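Local coordinates for putative exported protein (Bordetella pertussis Tohama I, PDB 2PFY) that binds pyroglutamic acid as an extracytoplasmic solute receptor, probably handing it to a tripartite ATP-independent periplasmic transporter, at residues E26-A29 with L35-K38; T2-T7 with K215-R220; T17-Q22 with A234-R239. One frame throughout, in Å; residues are numbered along the deposited sequence.

Contact 1 of 3, residues E26-A29 with L35-K38; sequences EVKA and LEIK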
ATOM      1  N   GLU A  26      12.556   5.903 -17.159  1.00 22.31           N
ATOM      2  CA  GLU A  26      11.747   6.325 -18.298  1.00 24.47           C
ATOM      3  C   GLU A  26      11.619   7.847 -18.383  1.00 23.79           C
ATOM      4  O   GLU A  26      11.614   8.397 -19.481  1.00 24.24           O
ATOM      5  CB  GLU A  26      10.394   5.609 -18.314  1.00 24.33           C
ATOM      6  CG  GLU A  26      10.597   4.126 -18.818  1.00 27.37           C
ATOM      7  CD  GLU A  26       9.340   3.259 -18.815  1.00 27.41           C
ATOM      8  OE1 GLU A  26       8.221   3.728 -18.434  1.00 30.42           O
ATOM      9  OE2 GLU A  26       9.491   2.076 -19.184  1.00 30.35           O
ATOM     10  N   VAL A  27      11.569   8.527 -17.234  1.00 23.21           N
ATOM     11  CA  VAL A  27      11.564   9.986 -17.190  1.00 22.04           C
ATOM     12  C   VAL A  27      12.883  10.528 -17.764  1.00 22.80           C
ATOM     13  O   VAL A  27      12.915  11.520 -18.539  1.00 23.56           O
ATOM     14  CB  VAL A  27      11.300  10.535 -15.738  1.00 21.09           C
ATOM     15  CG1 VAL A  27      11.595  12.024 -15.623  1.00 19.24           C
ATOM     16  CG2 VAL A  27       9.852  10.299 -15.309  1.00 18.90           C
ATOM     17  N   LYS A  28      13.982   9.896 -17.407  1.00 23.61           N
ATOM     18  CA  LYS A  28      15.286  10.377 -17.840  1.00 24.89           C
ATOM     19  C   LYS A  28      15.448  10.241 -19.360  1.00 26.15           C
ATOM     20  O   LYS A  28      15.989  11.150 -20.024  1.00 25.33           O
ATOM     21  CB  LYS A  28      16.405   9.601 -17.136  1.00 25.30           C
ATOM     22  CG  LYS A  28      17.786  10.178 -17.399  1.00 28.27           C
ATOM     23  CD  LYS A  28      18.861   9.435 -16.644  1.00 34.00           C
ATOM     24  CE  LYS A  28      20.244   9.835 -17.128  1.00 37.53           C
ATOM     25  NZ  LYS A  28      21.229   8.799 -16.700  1.00 42.47           N
ATOM     26  N   ALA A  29      15.000   9.105 -19.895  1.00 25.96           N
ATOM     27  CA  ALA A  29      15.089   8.850 -21.333  1.00 27.14           C
ATOM     28  C   ALA A  29      14.119   9.738 -22.104  1.00 28.15           C
ATOM     29  O   ALA A  29      14.471  10.318 -23.143  1.00 29.07           O
ATOM     30  CB  ALA A  29      14.860   7.348 -21.631  1.00 26.75           C
ATOM     31  N   LEU A  35      15.655  15.705 -16.880  1.00 26.14           N
ATOM     32  CA  LEU A  35      15.284  15.417 -15.497  1.00 24.76           C
ATOM     33  C   LEU A  35      15.796  14.035 -15.105  1.00 25.15           C
ATOM     34  O   LEU A  35      15.455  13.013 -15.746  1.00 24.51           O
ATOM     35  CB  LEU A  35      13.770  15.536 -15.272  1.00 25.19           C
ATOM     36  CG  LEU A  35      13.231  15.194 -13.855  1.00 24.51           C
ATOM     37  CD1 LEU A  35      13.836  16.123 -12.764  1.00 19.48           C
ATOM     38  CD2 LEU A  35      11.699  15.251 -13.802  1.00 24.46           C
ATOM     39  N   GLU A  36      16.612  14.009 -14.057  1.00 25.06           N
ATOM     40  CA  GLU A  36      17.130  12.738 -13.523  1.00 25.08           C
ATOM     41  C   GLU A  36      16.600  12.541 -12.103  1.00 24.41           C
ATOM     42  O   GLU A  36      16.751  13.419 -11.244  1.00 24.28           O
ATOM     43  CB  GLU A  36      18.663  12.691 -13.547  1.00 25.71           C
ATOM     44  CG  GLU A  36      19.180  11.337 -12.992  1.00 32.03           C
ATOM     45  CD  GLU A  36      20.628  11.041 -13.297  1.00 37.65           C
ATOM     46  OE1 GLU A  36      21.454  11.954 -13.100  1.00 38.54           O
ATOM     47  OE2 GLU A  36      20.933   9.868 -13.686  1.00 40.32           O
ATOM     48  N   ILE A  37      15.948  11.407 -11.875  1.00 22.46           N
ATOM     49  CA  ILE A  37      15.408  11.114 -10.566  1.00 21.54           C
ATOM     50  C   ILE A  37      16.235   9.963  -9.996  1.00 22.11           C
ATOM     51  O   ILE A  37      16.341   8.924 -10.610  1.00 21.68           O
ATOM     52  CB  ILE A  37      13.932  10.731 -10.636  1.00 21.54           C
ATOM     53  CG1 ILE A  37      13.118  11.885 -11.298  1.00 20.65           C
ATOM     54  CG2 ILE A  37      13.438  10.342  -9.214  1.00 19.34           C
ATOM     55  CD1 ILE A  37      11.649  11.552 -11.633  1.00 19.97           C
ATOM     56  N   LYS A  38      16.834  10.177  -8.840  1.00 22.85           N
ATOM     57  CA  LYS A  38      17.619   9.141  -8.163  1.00 23.80           C
ATOM     58  C   LYS A  38      16.785   8.586  -7.006  1.00 21.96           C
ATOM     59  O   LYS A  38      16.346   9.329  -6.143  1.00 22.21           O
ATOM     60  CB  LYS A  38      18.953   9.707  -7.655  1.00 24.89           C
ATOM     61  CG  LYS A  38      19.717  10.550  -8.668  1.00 32.22           C
ATOM     62  CD  LYS A  38      19.547  12.117  -8.369  1.00 39.08           C
ATOM     63  CE  LYS A  38      19.364  12.929  -9.615  1.00 39.51           C
ATOM     64  NZ  LYS A  38      20.641  13.158 -10.414  1.00 44.49           N
TER

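Contact 2 of 3, residues T2-T7 with K215-R220; sequences TSWTMT and KRAFQR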
ATOM      1  N   THR A   2      17.943  19.037 -14.385  1.00 29.87           N
ATOM      2  CA  THR A   2      17.388  19.066 -13.046  1.00 28.32           C
ATOM      3  C   THR A   2      17.609  17.675 -12.474  1.00 26.85           C
ATOM      4  O   THR A   2      17.380  16.693 -13.188  1.00 25.10           O
ATOM      5  CB  THR A   2      15.893  19.383 -13.087  1.00 28.41           C
ATOM      6  OG1 THR A   2      15.693  20.668 -13.698  1.00 30.85           O
ATOM      7  CG2 THR A   2      15.294  19.433 -11.696  1.00 28.75           C
ATOM      8  N   SER A   3      18.092  17.609 -11.220  1.00 25.95           N
ATOM      9  CA  SER A   3      18.193  16.369 -10.439  1.00 25.77           C
ATOM     10  C   SER A   3      17.174  16.392  -9.319  1.00 24.31           C
ATOM     11  O   SER A   3      17.116  17.366  -8.552  1.00 23.49           O
ATOM     12  CB  SER A   3      19.569  16.225  -9.781  1.00 26.81           C
ATOM     13  OG  SER A   3      20.579  16.574 -10.690  1.00 30.40           O
ATOM     14  N   TRP A   4      16.430  15.296  -9.182  1.00 22.58           N
ATOM     15  CA  TRP A   4      15.432  15.089  -8.132  1.00 22.75           C
ATOM     16  C   TRP A   4      15.903  13.910  -7.303  1.00 22.25           C
ATOM     17  O   TRP A   4      16.418  12.930  -7.866  1.00 20.46           O
ATOM     18  CB  TRP A   4      14.244  14.424  -8.781  1.00 25.56           C
ATOM     19  CG  TRP A   4      13.001  15.037  -9.032  1.00 28.27           C
ATOM     20  CD1 TRP A   4      11.790  14.359  -9.230  1.00 31.05           C
ATOM     21  CD2 TRP A   4      12.733  16.364  -9.227  1.00 26.15           C
ATOM     22  NE1 TRP A   4      10.803  15.224  -9.471  1.00 23.62           N
ATOM     23  CE2 TRP A   4      11.357  16.473  -9.495  1.00 27.50           C
ATOM     24  CE3 TRP A   4      13.498  17.505  -9.182  1.00 26.29           C
ATOM     25  CZ2 TRP A   4      10.759  17.667  -9.708  1.00 23.65           C
ATOM     26  CZ3 TRP A   4      12.909  18.633  -9.387  1.00 26.12           C
ATOM     27  CH2 TRP A   4      11.556  18.730  -9.647  1.00 30.91           C
ATOM     28  N   THR A   5      15.590  13.916  -6.014  1.00 20.25           N
ATOM     29  CA  THR A   5      15.756  12.720  -5.204  1.00 20.76           C
ATOM     30  C   THR A   5      14.383  12.172  -4.865  1.00 21.20           C
ATOM     31  O   THR A   5      13.457  12.917  -4.529  1.00 19.01           O
ATOM     32  CB  THR A   5      16.530  13.018  -3.887  1.00 20.85           C
ATOM     33  OG1 THR A   5      17.839  13.507  -4.236  1.00 21.36           O
ATOM     34  CG2 THR A   5      16.689  11.714  -3.032  1.00 20.28           C
HETATM   35  N   MSE A   6      14.251  10.859  -4.989  1.00 20.44           N
HETATM   36  CA  MSE A   6      13.010  10.206  -4.698  1.00 21.58           C
HETATM   37  C   MSE A   6      13.191   9.234  -3.527  1.00 18.36           C
HETATM   38  O   MSE A   6      14.211   8.538  -3.433  1.00 18.65           O
HETATM   39  CB  MSE A   6      12.524   9.440  -5.936  1.00 20.28           C
HETATM   40  CG  MSE A   6      11.211   8.666  -5.737  1.00 23.03           C
HETATM   41 SE   MSE A   6      10.559   7.986  -7.480  1.00 33.79          SE
HETATM   42  CE  MSE A   6      10.277   9.503  -8.514  1.00 40.30           C
ATOM     43  N   THR A   7      12.181   9.165  -2.670  1.00 16.42           N
ATOM     44  CA  THR A   7      12.158   8.119  -1.643  1.00 16.30           C
ATOM     45  C   THR A   7      11.194   7.034  -2.120  1.00 16.35           C
ATOM     46  O   THR A   7      10.128   7.327  -2.677  1.00 16.19           O
ATOM     47  CB  THR A   7      11.766   8.672  -0.237  1.00 15.64           C
ATOM     48  OG1 THR A   7      11.744   7.593   0.723  1.00 16.39           O
ATOM     49  CG2 THR A   7      10.352   9.338  -0.272  1.00 13.98           C
ATOM     50  N   LYS A 215       4.599  20.046  -5.503  1.00 23.77           N
ATOM     51  CA  LYS A 215       3.957  20.838  -6.575  1.00 25.96           C
ATOM     52  C   LYS A 215       4.836  21.977  -7.094  1.00 25.61           C
ATOM     53  O   LYS A 215       4.995  22.109  -8.288  1.00 25.83           O
ATOM     54  CB  LYS A 215       2.571  21.351  -6.141  1.00 25.86           C
ATOM     55  CG  LYS A 215       1.752  21.954  -7.279  1.00 29.24           C
ATOM     56  CD  LYS A 215       0.426  22.439  -6.710  1.00 32.30           C
ATOM     57  CE  LYS A 215      -0.417  23.142  -7.729  1.00 35.63           C
ATOM     58  NZ  LYS A 215      -1.700  23.519  -7.066  1.00 38.23           N
ATOM     59  N   ARG A 216       5.456  22.732  -6.191  1.00 26.64           N
ATOM     60  CA  ARG A 216       6.388  23.806  -6.571  1.00 28.17           C
ATOM     61  C   ARG A 216       7.579  23.315  -7.405  1.00 26.85           C
ATOM     62  O   ARG A 216       7.898  23.889  -8.448  1.00 26.59           O
ATOM     63  CB  ARG A 216       6.861  24.598  -5.336  1.00 28.80           C
ATOM     64  CG  ARG A 216       7.949  25.635  -5.639  1.00 34.42           C
ATOM     65  CD  ARG A 216       7.870  26.904  -4.768  1.00 41.64           C
ATOM     66  NE  ARG A 216       6.618  27.001  -3.993  1.00 46.66           N
ATOM     67  CZ  ARG A 216       5.673  27.926  -4.160  1.00 48.23           C
ATOM     68  NH1 ARG A 216       5.809  28.888  -5.079  1.00 49.38           N
ATOM     69  NH2 ARG A 216       4.591  27.895  -3.388  1.00 48.90           N
ATOM     70  N   ALA A 217       8.192  22.220  -6.976  1.00 25.67           N
ATOM     71  CA  ALA A 217       9.264  21.611  -7.729  1.00 24.87           C
ATOM     72  C   ALA A 217       8.747  21.173  -9.103  1.00 24.41           C
ATOM     73  O   ALA A 217       9.406  21.428 -10.129  1.00 24.74           O
ATOM     74  CB  ALA A 217       9.845  20.405  -6.958  1.00 25.10           C
ATOM     75  N   PHE A 218       7.593  20.495  -9.122  1.00 25.11           N
ATOM     76  CA  PHE A 218       6.993  20.009 -10.385  1.00 24.88           C
ATOM     77  C   PHE A 218       6.708  21.201 -11.316  1.00 24.88           C
ATOM     78  O   PHE A 218       7.066  21.173 -12.501  1.00 24.21           O
ATOM     79  CB  PHE A 218       5.684  19.253 -10.096  1.00 25.91           C
ATOM     80  CG  PHE A 218       5.017  18.651 -11.327  1.00 26.77           C
ATOM     81  CD1 PHE A 218       5.454  17.427 -11.858  1.00 27.49           C
ATOM     82  CD2 PHE A 218       3.930  19.278 -11.915  1.00 27.00           C
ATOM     83  CE1 PHE A 218       4.818  16.870 -12.985  1.00 27.98           C
ATOM     84  CE2 PHE A 218       3.303  18.753 -13.048  1.00 27.57           C
ATOM     85  CZ  PHE A 218       3.739  17.547 -13.589  1.00 26.75           C
ATOM     86  N   GLN A 219       6.070  22.240 -10.777  1.00 25.72           N
ATOM     87  CA  GLN A 219       5.664  23.410 -11.588  1.00 28.52           C
ATOM     88  C   GLN A 219       6.876  24.166 -12.148  1.00 27.22           C
ATOM     89  O   GLN A 219       6.765  24.890 -13.167  1.00 27.23           O
ATOM     90  CB  GLN A 219       4.753  24.358 -10.778  1.00 29.04           C
ATOM     91  CG  GLN A 219       3.328  23.848 -10.561  1.00 31.82           C
ATOM     92  CD  GLN A 219       2.430  24.827  -9.746  1.00 34.01           C
ATOM     93  OE1 GLN A 219       2.875  25.507  -8.786  1.00 39.78           O
ATOM     94  NE2 GLN A 219       1.147  24.877 -10.122  1.00 39.95           N
ATOM     95  N   ARG A 220       8.047  23.977 -11.536  1.00 25.08           N
ATOM     96  CA  ARG A 220       9.240  24.679 -12.038  1.00 26.27           C
ATOM     97  C   ARG A 220       9.917  23.991 -13.239  1.00 24.99           C
ATOM     98  O   ARG A 220      10.714  24.595 -13.921  1.00 23.13           O
ATOM     99  CB  ARG A 220      10.179  25.180 -10.896  1.00 26.89           C
ATOM    100  CG  ARG A 220      11.499  24.480 -10.679  1.00 31.27           C
ATOM    101  CD  ARG A 220      12.368  25.259  -9.634  1.00 30.39           C
ATOM    102  NE  ARG A 220      11.634  25.538  -8.414  1.00 37.42           N
ATOM    103  CZ  ARG A 220      11.647  24.753  -7.328  1.00 41.18           C
ATOM    104  NH1 ARG A 220      12.370  23.622  -7.292  1.00 42.24           N
ATOM    105  NH2 ARG A 220      10.928  25.099  -6.264  1.00 41.55           N
TER

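Contact 3 of 3, residues T17-Q22 with A234-R239; sequences TQNARQ and AKAEIR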
ATOM      1  N   THR A  17       8.860  -0.908  -5.825  1.00 15.60           N
ATOM      2  CA  THR A  17      10.144  -0.230  -5.913  1.00 16.74           C
ATOM      3  C   THR A  17      10.769  -0.360  -7.308  1.00 17.00           C
ATOM      4  O   THR A  17      11.263   0.631  -7.843  1.00 17.68           O
ATOM      5  CB  THR A  17      11.111  -0.725  -4.818  1.00 16.74           C
ATOM      6  OG1 THR A  17      10.620  -0.296  -3.556  1.00 18.44           O
ATOM      7  CG2 THR A  17      12.551  -0.173  -4.985  1.00 15.01           C
ATOM      8  N   GLN A  18      10.739  -1.557  -7.895  1.00 17.02           N
ATOM      9  CA  GLN A  18      11.258  -1.743  -9.256  1.00 17.00           C
ATOM     10  C   GLN A  18      10.426  -0.954 -10.258  1.00 16.20           C
ATOM     11  O   GLN A  18      10.948  -0.386 -11.214  1.00 15.25           O
ATOM     12  CB  GLN A  18      11.330  -3.252  -9.639  1.00 17.96           C
ATOM     13  CG  GLN A  18      12.447  -3.981  -8.907  1.00 19.34           C
ATOM     14  CD  GLN A  18      13.816  -3.264  -9.025  1.00 22.63           C
ATOM     15  OE1 GLN A  18      14.213  -2.850 -10.121  1.00 21.49           O
ATOM     16  NE2 GLN A  18      14.518  -3.093  -7.889  1.00 19.85           N
ATOM     17  N   ASN A  19       9.137  -0.871 -10.021  1.00 15.63           N
ATOM     18  CA  ASN A  19       8.289  -0.066 -10.925  1.00 16.12           C
ATOM     19  C   ASN A  19       8.646   1.450 -10.847  1.00 16.91           C
ATOM     20  O   ASN A  19       8.715   2.152 -11.883  1.00 17.37           O
ATOM     21  CB  ASN A  19       6.817  -0.358 -10.598  1.00 15.55           C
ATOM     22  CG  ASN A  19       5.848   0.241 -11.607  1.00 18.12           C
ATOM     23  OD1 ASN A  19       6.099   0.236 -12.797  1.00 21.36           O
ATOM     24  ND2 ASN A  19       4.746   0.761 -11.126  1.00 16.54           N
ATOM     25  N   ALA A  20       8.922   1.939  -9.638  1.00 15.92           N
ATOM     26  CA  ALA A  20       9.366   3.310  -9.442  1.00 16.35           C
ATOM     27  C   ALA A  20      10.749   3.577 -10.081  1.00 16.56           C
ATOM     28  O   ALA A  20      10.968   4.637 -10.682  1.00 16.54           O
ATOM     29  CB  ALA A  20       9.338   3.672  -7.949  1.00 16.19           C
ATOM     30  N   ARG A  21      11.672   2.621  -9.947  1.00 16.92           N
ATOM     31  CA  ARG A  21      12.982   2.681 -10.625  1.00 17.72           C
ATOM     32  C   ARG A  21      12.824   2.771 -12.155  1.00 19.44           C
ATOM     33  O   ARG A  21      13.491   3.610 -12.838  1.00 19.85           O
ATOM     34  CB  ARG A  21      13.895   1.506 -10.199  1.00 17.39           C
ATOM     35  CG  ARG A  21      14.367   1.666  -8.684  1.00 17.27           C
ATOM     36  CD  ARG A  21      15.508   0.687  -8.327  1.00 17.17           C
ATOM     37  NE  ARG A  21      15.996   0.917  -6.962  1.00 17.85           N
ATOM     38  CZ  ARG A  21      16.797   1.922  -6.607  1.00 19.20           C
ATOM     39  NH1 ARG A  21      17.212   2.797  -7.510  1.00 19.75           N
ATOM     40  NH2 ARG A  21      17.193   2.058  -5.351  1.00 21.09           N
ATOM     41  N   GLN A  22      11.924   1.963 -12.702  1.00 20.48           N
ATOM     42  CA  GLN A  22      11.739   1.983 -14.149  1.00 21.34           C
ATOM     43  C   GLN A  22      11.117   3.325 -14.568  1.00 20.75           C
ATOM     44  O   GLN A  22      11.468   3.912 -15.636  1.00 19.79           O
ATOM     45  CB  GLN A  22      10.898   0.785 -14.601  1.00 21.86           C
ATOM     46  CG  GLN A  22      10.687   0.749 -16.141  1.00 23.55           C
ATOM     47  CD  GLN A  22      10.095  -0.557 -16.648  1.00 24.24           C
ATOM     48  OE1 GLN A  22      10.082  -1.585 -15.944  1.00 26.68           O
ATOM     49  NE2 GLN A  22       9.565  -0.510 -17.862  1.00 25.92           N
ATOM     50  N   ALA A 234       1.731   7.527 -16.077  1.00 22.89           N
ATOM     51  CA  ALA A 234       0.638   6.751 -16.675  1.00 22.68           C
ATOM     52  C   ALA A 234       1.119   5.328 -17.040  1.00 22.84           C
ATOM     53  O   ALA A 234       0.424   4.363 -16.761  1.00 23.54           O
ATOM     54  CB  ALA A 234       0.065   7.510 -17.944  1.00 22.98           C
ATOM     55  N   LYS A 235       2.289   5.213 -17.669  1.00 22.87           N
ATOM     56  CA  LYS A 235       2.879   3.933 -18.051  1.00 24.56           C
ATOM     57  C   LYS A 235       3.196   3.097 -16.807  1.00 23.16           C
ATOM     58  O   LYS A 235       3.013   1.873 -16.801  1.00 20.78           O
ATOM     59  CB  LYS A 235       4.170   4.166 -18.849  1.00 24.97           C
ATOM     60  CG  LYS A 235       3.955   4.408 -20.384  1.00 28.31           C
ATOM     61  CD  LYS A 235       5.290   4.264 -21.174  1.00 30.59           C
ATOM     62  CE  LYS A 235       5.569   2.815 -21.719  1.00 38.80           C
ATOM     63  NZ  LYS A 235       6.511   1.906 -20.913  1.00 43.29           N
ATOM     64  N   ALA A 236       3.678   3.764 -15.759  1.00 21.51           N
ATOM     65  CA  ALA A 236       3.949   3.091 -14.474  1.00 22.14           C
ATOM     66  C   ALA A 236       2.685   2.536 -13.807  1.00 22.23           C
ATOM     67  O   ALA A 236       2.711   1.445 -13.226  1.00 22.04           O
ATOM     68  CB  ALA A 236       4.721   4.023 -13.514  1.00 21.15           C
ATOM     69  N   GLU A 237       1.588   3.274 -13.893  1.00 22.64           N
ATOM     70  CA  GLU A 237       0.347   2.858 -13.280  1.00 23.95           C
ATOM     71  C   GLU A 237      -0.154   1.579 -13.983  1.00 24.32           C
ATOM     72  O   GLU A 237      -0.554   0.602 -13.323  1.00 23.46           O
ATOM     73  CB  GLU A 237      -0.680   4.009 -13.306  1.00 23.34           C
ATOM     74  CG  GLU A 237      -2.057   3.688 -12.675  1.00 23.96           C
ATOM     75  CD  GLU A 237      -2.745   4.902 -12.087  1.00 26.02           C
ATOM     76  OE1 GLU A 237      -2.052   5.836 -11.601  1.00 23.34           O
ATOM     77  OE2 GLU A 237      -4.001   4.933 -12.112  1.00 25.28           O
ATOM     78  N   ILE A 238      -0.100   1.585 -15.312  1.00 25.07           N
ATOM     79  CA  ILE A 238      -0.491   0.407 -16.104  1.00 26.25           C
ATOM     80  C   ILE A 238       0.428  -0.787 -15.767  1.00 25.08           C
ATOM     81  O   ILE A 238      -0.060  -1.892 -15.502  1.00 24.62           O
ATOM     82  CB  ILE A 238      -0.509   0.724 -17.633  1.00 26.47           C
ATOM     83  CG1 ILE A 238      -1.574   1.796 -17.940  1.00 27.10           C
ATOM     84  CG2 ILE A 238      -0.714  -0.584 -18.471  1.00 28.64           C
ATOM     85  CD1 ILE A 238      -1.346   2.558 -19.266  1.00 28.58           C
ATOM     86  N   ARG A 239       1.738  -0.554 -15.777  1.00 24.66           N
ATOM     87  CA  ARG A 239       2.737  -1.591 -15.485  1.00 25.23           C
ATOM     88  C   ARG A 239       2.483  -2.148 -14.082  1.00 23.93           C
ATOM     89  O   ARG A 239       2.578  -3.370 -13.855  1.00 22.72           O
ATOM     90  CB  ARG A 239       4.153  -0.987 -15.604  1.00 25.56           C
ATOM     91  CG  ARG A 239       5.317  -1.938 -15.426  1.00 27.87           C
ATOM     92  CD  ARG A 239       6.685  -1.156 -15.330  1.00 28.56           C
ATOM     93  NE  ARG A 239       6.686  -0.181 -16.348  1.00 32.31           N
ATOM     94  CZ  ARG A 239       6.925   1.117 -16.249  1.00 27.50           C
ATOM     95  NH1 ARG A 239       7.353   1.749 -15.146  1.00 25.39           N
ATOM     96  NH2 ARG A 239       6.773   1.764 -17.361  1.00 22.43           N
TER

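Contact 1 of 3, residues E26-A29 with L35-K38
Val27 turns its CB toward the strand and leads the apolar half of this contact with a single methyl branch. Its CG1, set opposite the backbone N (chi1 167°), lies 3.7 Å from Leu35 CD2 as the two side chains pass at a slant. The same methyl also reaches Ile37, whose CD1 is 4.0 Å from Val27 CG1. One branch of the valine thus meets two residues that stand on the same side of the strand. These apolar groups are buried: Ala232 of helix 223-257 packs on Val27, and Val225 and Val229 of that helix pack on Leu35.

Helix 15-30 and strand 35-40 are the last two elements of a beta-alpha-beta crossover that begins with strand 2-7, so the contact lies where the chain returns from helix to sheet. The turn is fastened by Thr31, whose OG1 hydrogen-bonds Val27 O and Leu35 N.

Backbone meets backbone through a C-H...O contact, with Lys28 CA 3.4 Å from Leu35 O and an angle of 144° at the hydrogen.

Toward the solvent side, where Lys28 is exposed, the interaction becomes ionic. Lys28 and Glu36, both extended, run side by side in the same direction, and Lys28 NZ forms a salt bridge with Glu36 OE2 at 3.2 Å, weak as a hydrogen bond. The methylenes take part too, Lys28 CD lying 3.6 Å from Glu36 OE2. The other carboxylate oxygen, Glu36 OE1, receives Lys38 NZ at 3.1 Å from above the carboxylate plane. Two ammonium groups therefore share one carboxylate, which would favour its ionised form.

Contact 2 of 3, residues T2-T7 with K215-R220
Trp4 reaches the helix with the far corner of its six-membered ring, and Ala217 is what it finds there. The tight part of the contact is small: Trp4 CH2 is 3.6 Å from Ala217 CB and 3.5 Å from Ala217 O. That oxygen lies in the ring plane, so the carbonyl faces the C-H edge of the indole rather than its pi face. Next to it, Trp4 CZ2 approaches Phe218 N, again near the plane, at a looser 4.3 Å. The length of the indole spans the 9.0 Å between Trp4 CA and Ala217 CA, and an unusual first torsion of -108°, far from a staggered value, sets its direction.

The remainder of the helix is less engaged. Phe218 points away from the strand and packs on Arg226, Val229 and Leu230 of helix 223-257. On the exposed side Arg220 folds back, laying one guanidinium face over Arg216 O and Ala217 CA of its own helix.

Strand 2-7 lies second in a five-stranded mixed sheet, and helix 215-220 directly follows strand 208-214. The strand order 2-1-3-5-4, with strand 208-214 antiparallel to its neighbours and added after the chain has visited the other lobe, is characteristic of type II periplasmic binding proteins.

Contact 3 of 3, residues T17-Q22 with A234-R239
Arg239 crosses from helix 223-257 to Asn19 and Gln22 of helix 15-30, and almost every atom along it has something to meet. Its CB lies 3.6 Å from Asn19 OD1, and CG runs past the same oxygen at 3.5 Å. The modelled 2.9 Å between Arg239 CD and Asn19 OD1 is shorter than usual for carbon and oxygen, and its exact value is doubtful. Here the chain bends, its third torsion turning the guanidinium against the amide of Gln22. The two flat groups stack with their planes 10° apart. Arg239 NE is 3.3 Å from Gln22 NE2, yet both are donors and the pair is stacked, not bonded. The other face of the guanidinium rests over Lys235 O and Ala236 CA, so the group is sandwiched between its own helix and the glutamine. Of the two terminal nitrogens, NH1 turns back to give Asn19 OD1 a weak hydrogen bond of 3.1 Å. NH2 forms a salt bridge with Glu26 OE1, while Gln22 NE2 hydrogen-bonds Glu26 OE2; one carboxylate thus holds both stacked groups.

Asn19 uses its other end as well: ND2 donates to Ala236 O over 3.0 Å with an angle of 163°. Ala236 O lies close to the amide plane of Asn19, although ND2 stands above the plane of that carbonyl.

The two short segments run nearly antiparallel, at 153°, with axes 9.8 Å apart. Against the pair lies strand 112-119, at one margin of the five-stranded sheet; its Tyr116 touches Asn19, Ala20 and Ala236, and Glu237 OE1 takes a hydrogen bond from Gly117 N.

In the fold
Contacts 1 and 2 each have a buried apolar centre, to which contact 1 adds a salt-bridge network at its solvent side; contact 3 is partly buried and almost wholly polar. Segments 35-38 and 2-7 are joined by backbone hydrogen bonds, among them Glu36 O to Trp4 N at 2.8 Å, and Ile37 packs against Met6, modelled as selenomethionine. Contacts 1 and 3 share helix 15-30, and Glu26, which has no partner in segment 35-38, links them. Contacts 2 and 3 do not touch, but each ties the start of the chain to the region after residue 214. Apolar groups fill the helix-sheet interfaces, whereas amides and a guanidinium dominate between the helices.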